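Local atomic coordinates of protein CT_858 (Chlamydia trachomatis, PDB entry 3DOR), a protein that acts as a secreted chlamydial protease, probably a serine-type endopeptidase with a PDZ-like domain alongside its S41-family peptidase region. Residues S152-A155 / S156-H159; G121-V124 / Q125-L128. All coordinates share one frame; numbering follows the deposited sequence.

Interaction 1 (S152-A155 / S156-H159); sequences SRMA and SLGH
Met154 and His159 meet in a local contact round a tight turn, where strand 152-154 of the PDZ-like domain runs out into a short 3-10 segment and the chain bends back. The case illustrates how one carbonyl can close a turn. Met154 O takes two backbone N-H groups from opposite faces of its plane, Leu157 N at 2.9 Å and His159 N at 3.1 Å, each well out of that plane, so that neither sits on a lone pair. Between them, Gly158 N donates to Ala155 O at 3.0 Å, steeply out of the carbonyl plane. Gly158 has a positive phi (86°), and this left-handed backbone turns the chain so that His159 comes back over the strand.

The imidazole of His159 follows, its CG placed beside its own backbone N (chi1 -56°). The ring's CD2 edge lies against Met154 N, 3.0 Å away and near the ring plane, while Leu157 CB sits over one face, offset toward the rim. The Met154 side chain folds at chi3 (71°), bringing CE to within 3.2 Å of Ser156 OG. Its SD makes a looser apolar contact with Leu157 CD1.

The backbone of Arg153 meets the edge of the imidazole, CA to His159 CD2 3.7 Å, while its guanidinium turns away to bond with the carbonyls of Thr149 and Leu150 at the end of helix 140-150; backbone bonds join Arg153 to Ala84 of strand 83-92 and Ala155 to Glu82 just before it. The bond from His159 N to Met154 O, spanning the one from Gly158 N to Ala155 O, with glycine in the left-handed position, is the signature of a Schellman motif.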
loop_
_atom_site.group_PDB
_atom_site.type_symbol
_atom_site.label_atom_id
_atom_site.label_comp_id
_atom_site.label_asym_id
_atom_site.label_seq_id
_atom_site.Cartn_x
_atom_site.Cartn_y
_atom_site.Cartn_z
ATOM N N SER B 152 -10.040 22.825 -15.487
ATOM C CA SER B 152 -8.930 22.036 -14.953
ATOM C C SER B 152 -8.841 20.694 -15.672
ATOM O O SER B 152 -9.591 19.765 -15.368
ATOM C CB SER B 152 -9.124 21.822 -13.443
ATOM O OG SER B 152 -7.969 21.254 -12.862
ATOM N N ARG B 153 -7.928 20.604 -16.640
ATOM C CA ARG B 153 -7.745 19.385 -17.426
ATOM C C ARG B 153 -6.443 18.722 -17.004
ATOM O O ARG B 153 -5.401 19.371 -16.936
ATOM C CB ARG B 153 -7.702 19.720 -18.917
ATOM C CG ARG B 153 -8.848 20.599 -19.383
ATOM C CD ARG B 153 -10.196 19.909 -19.250
ATOM N NE ARG B 153 -11.275 20.859 -19.489
ATOM C CZ ARG B 153 -11.604 21.348 -20.683
ATOM N NH1 ARG B 153 -10.953 20.964 -21.771
ATOM N NH2 ARG B 153 -12.552 22.271 -20.780
ATOM N N MET B 154 -6.496 17.422 -16.741
ATOM C CA MET B 154 -5.315 16.716 -16.273
ATOM C C MET B 154 -5.095 15.374 -16.945
ATOM O O MET B 154 -5.961 14.505 -16.903
ATOM C CB MET B 154 -5.429 16.516 -14.762
ATOM C CG MET B 154 -5.437 17.820 -13.975
ATOM S SD MET B 154 -6.034 17.626 -12.287
ATOM C CE MET B 154 -4.666 16.746 -11.576
ATOM N N ALA B 155 -3.931 15.203 -17.563
ATOM C CA ALA B 155 -3.631 13.934 -18.212
ATOM C C ALA B 155 -3.581 12.860 -17.128
ATOM O O ALA B 155 -3.748 11.681 -17.420
ATOM C CB ALA B 155 -2.284 14.000 -18.951
ATOM N N SER B 156 -3.353 13.275 -15.880
ATOM C CA SER B 156 -3.288 12.331 -14.765
ATOM C C SER B 156 -4.642 11.662 -14.565
ATOM O O SER B 156 -4.737 10.604 -13.948
ATOM C CB SER B 156 -2.864 13.039 -13.462
ATOM O OG SER B 156 -3.840 13.971 -13.016
ATOM N N LEU B 157 -5.694 12.280 -15.089
ATOM C CA LEU B 157 -7.023 11.718 -14.957
ATOM C C LEU B 157 -7.545 11.205 -16.303
ATOM O O LEU B 157 -8.705 10.799 -16.421
ATOM C CB LEU B 157 -7.973 12.766 -14.371
ATOM C CG LEU B 157 -7.627 13.244 -12.953
ATOM C CD1 LEU B 157 -8.650 14.278 -12.468
ATOM C CD2 LEU B 157 -7.608 12.041 -12.018
ATOM N N GLY B 158 -6.682 11.222 -17.315
ATOM C CA GLY B 158 -7.089 10.747 -18.627
ATOM C C GLY B 158 -7.767 11.792 -19.501
ATOM O O GLY B 158 -8.400 11.447 -20.509
ATOM N N HIS B 159 -7.646 13.064 -19.124
ATOM C CA HIS B 159 -8.243 14.140 -19.907
ATOM C C HIS B 159 -7.332 14.499 -21.070
ATOM O O HIS B 159 -6.121 14.317 -20.998
ATOM C CB HIS B 159 -8.397 15.440 -19.098
ATOM C CG HIS B 159 -9.187 15.306 -17.839
ATOM N ND1 HIS B 159 -10.124 14.314 -17.642
ATOM C CD2 HIS B 159 -9.219 16.081 -16.727
ATOM C CE1 HIS B 159 -10.701 14.485 -16.466
ATOM N NE2 HIS B 159 -10.170 15.550 -15.892
#

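Interaction 2 (G121-V124 / Q125-L128); sequences GAPV and QDVL
Pro123 O is gripped by two backbone N-H groups of the first helical turn. The better directed is Val127 N, 3.3 Å from Pro123 O, which lies in the carbonyl plane with an almost straight N-H...O angle of 163°; Asp126 N, nearer at 2.9 Å, is bent and makes a weak bond. One residue further on the same i to i+4 pattern repeats, Leu128 N reaching Val124 O at 2.8 Å and nearly along the C=O axis.

Proline occupies the N-cap position here, a setting that shows how a strand can hand over directly to a helix. Residues 122-123 pair with strand 115-119, and helix 124-130 starts at once: within the PDZ-like domain this is a tight beta-hairpin whose second strand leads straight into a helix. Val124 faces strand 115-119, touching Leu116, and its backbone bonds to Leu117; Val127 packs on Val119.

Side chains fill in round this start. From Val127, the CG2 branch stands beside the backbone N, anti to the carbonyl carbon, and thereby points back at the preceding strand, meeting Ala122 CB at 4.0 Å. Leu128 approaches with CD1, which touches Val124 CG1 at 4.2 Å. Gln125 folds back on the chain: its bend at chi2 (80°) carries the amide to the start of the helix, across the Val124 side chain at about a right angle. There Gln125 OE1 lies 2.9 Å from Val124 N, but the angle is too poor for a hydrogen bond, and this oxygen is buried without a partner in the model. Asp126 also stays near the N-terminal end, its CB 3.5 Å from Pro123 O, where a carboxylate would be expected to interact favourably with the helix dipole.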
loop_
_atom_site.group_PDB
_atom_site.type_symbol
_atom_site.label_atom_id
_atom_site.label_comp_id
_atom_site.label_asym_id
_atom_site.label_seq_id
_atom_site.Cartn_x
_atom_site.Cartn_y
_atom_site.Cartn_z
ATOM N N GLY B 121 -16.711 30.228 -28.894
ATOM C CA GLY B 121 -17.863 30.264 -29.774
ATOM C C GLY B 121 -18.908 29.214 -29.474
ATOM O O GLY B 121 -20.022 29.282 -29.992
ATOM N N ALA B 122 -18.559 28.239 -28.643
ATOM C CA ALA B 122 -19.497 27.182 -28.288
ATOM C C ALA B 122 -20.145 27.476 -26.942
ATOM O O ALA B 122 -19.464 27.837 -25.984
ATOM C CB ALA B 122 -18.778 25.841 -28.237
ATOM N N PRO B 123 -21.479 27.345 -26.857
ATOM C CA PRO B 123 -22.148 27.609 -25.579
ATOM C C PRO B 123 -21.615 26.662 -24.507
ATOM O O PRO B 123 -21.278 25.507 -24.797
ATOM C CB PRO B 123 -23.627 27.384 -25.901
ATOM C CG PRO B 123 -23.598 26.460 -27.091
ATOM C CD PRO B 123 -22.451 26.985 -27.903
ATOM N N VAL B 124 -21.533 27.163 -23.276
ATOM C CA VAL B 124 -21.012 26.397 -22.147
ATOM C C VAL B 124 -21.558 24.978 -22.074
ATOM O O VAL B 124 -20.801 24.024 -21.898
ATOM C CB VAL B 124 -21.329 27.082 -20.799
ATOM C CG1 VAL B 124 -20.444 26.497 -19.709
ATOM C CG2 VAL B 124 -21.130 28.572 -20.909
ATOM N N GLN B 125 -22.873 24.853 -22.206
ATOM C CA GLN B 125 -23.537 23.561 -22.150
ATOM C C GLN B 125 -22.892 22.539 -23.076
ATOM O O GLN B 125 -22.630 21.411 -22.668
ATOM C CB GLN B 125 -25.016 23.712 -22.509
ATOM C CG GLN B 125 -25.736 24.810 -21.732
ATOM C CD GLN B 125 -25.472 26.209 -22.286
ATOM O OE1 GLN B 125 -24.337 26.567 -22.596
ATOM N NE2 GLN B 125 -26.528 27.007 -22.399
ATOM N N ASP B 126 -22.631 22.930 -24.320
ATOM C CA ASP B 126 -22.021 22.008 -25.275
ATOM C C ASP B 126 -20.612 21.634 -24.857
ATOM O O ASP B 126 -20.206 20.484 -24.982
ATOM C CB ASP B 126 -21.990 22.609 -26.682
ATOM C CG ASP B 126 -23.372 22.901 -27.219
ATOM O OD1 ASP B 126 -24.336 22.220 -26.802
ATOM O OD2 ASP B 126 -23.492 23.802 -28.069
ATOM N N VAL B 127 -19.863 22.612 -24.369
ATOM C CA VAL B 127 -18.504 22.357 -23.922
ATOM C C VAL B 127 -18.541 21.349 -22.778
ATOM O O VAL B 127 -17.758 20.404 -22.750
ATOM C CB VAL B 127 -17.827 23.659 -23.443
ATOM C CG1 VAL B 127 -16.421 23.372 -22.943
ATOM C CG2 VAL B 127 -17.787 24.659 -24.588
ATOM N N LEU B 128 -19.465 21.550 -21.844
ATOM C CA LEU B 128 -19.600 20.649 -20.710
ATOM C C LEU B 128 -19.927 19.230 -21.148
ATOM O O LEU B 128 -19.363 18.276 -20.620
ATOM C CB LEU B 128 -20.679 21.157 -19.747
ATOM C CG LEU B 128 -20.205 22.246 -18.782
ATOM C CD1 LEU B 128 -21.372 22.785 -17.971
ATOM C CD2 LEU B 128 -19.137 21.665 -17.860
#

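Interaction 2 comes first along the chain and interaction 1 second, and helix 140-150 lies between them. Both belong to the PDZ-like domain and attach to the same antiparallel sheet, interaction 2 through strand 115-119 and interaction 1 through strand 83-92. Their centres are 19 Å apart, yet the nearest atoms come to about 5 Å without touching; Arg153 of interaction 1 reaches Leu131, just beyond the helix that interaction 2 begins. The pair makes a complementary example: in 121-128 a strand passes into a helix, whereas in 152-159 a strand ends in a helix-terminating kind of turn.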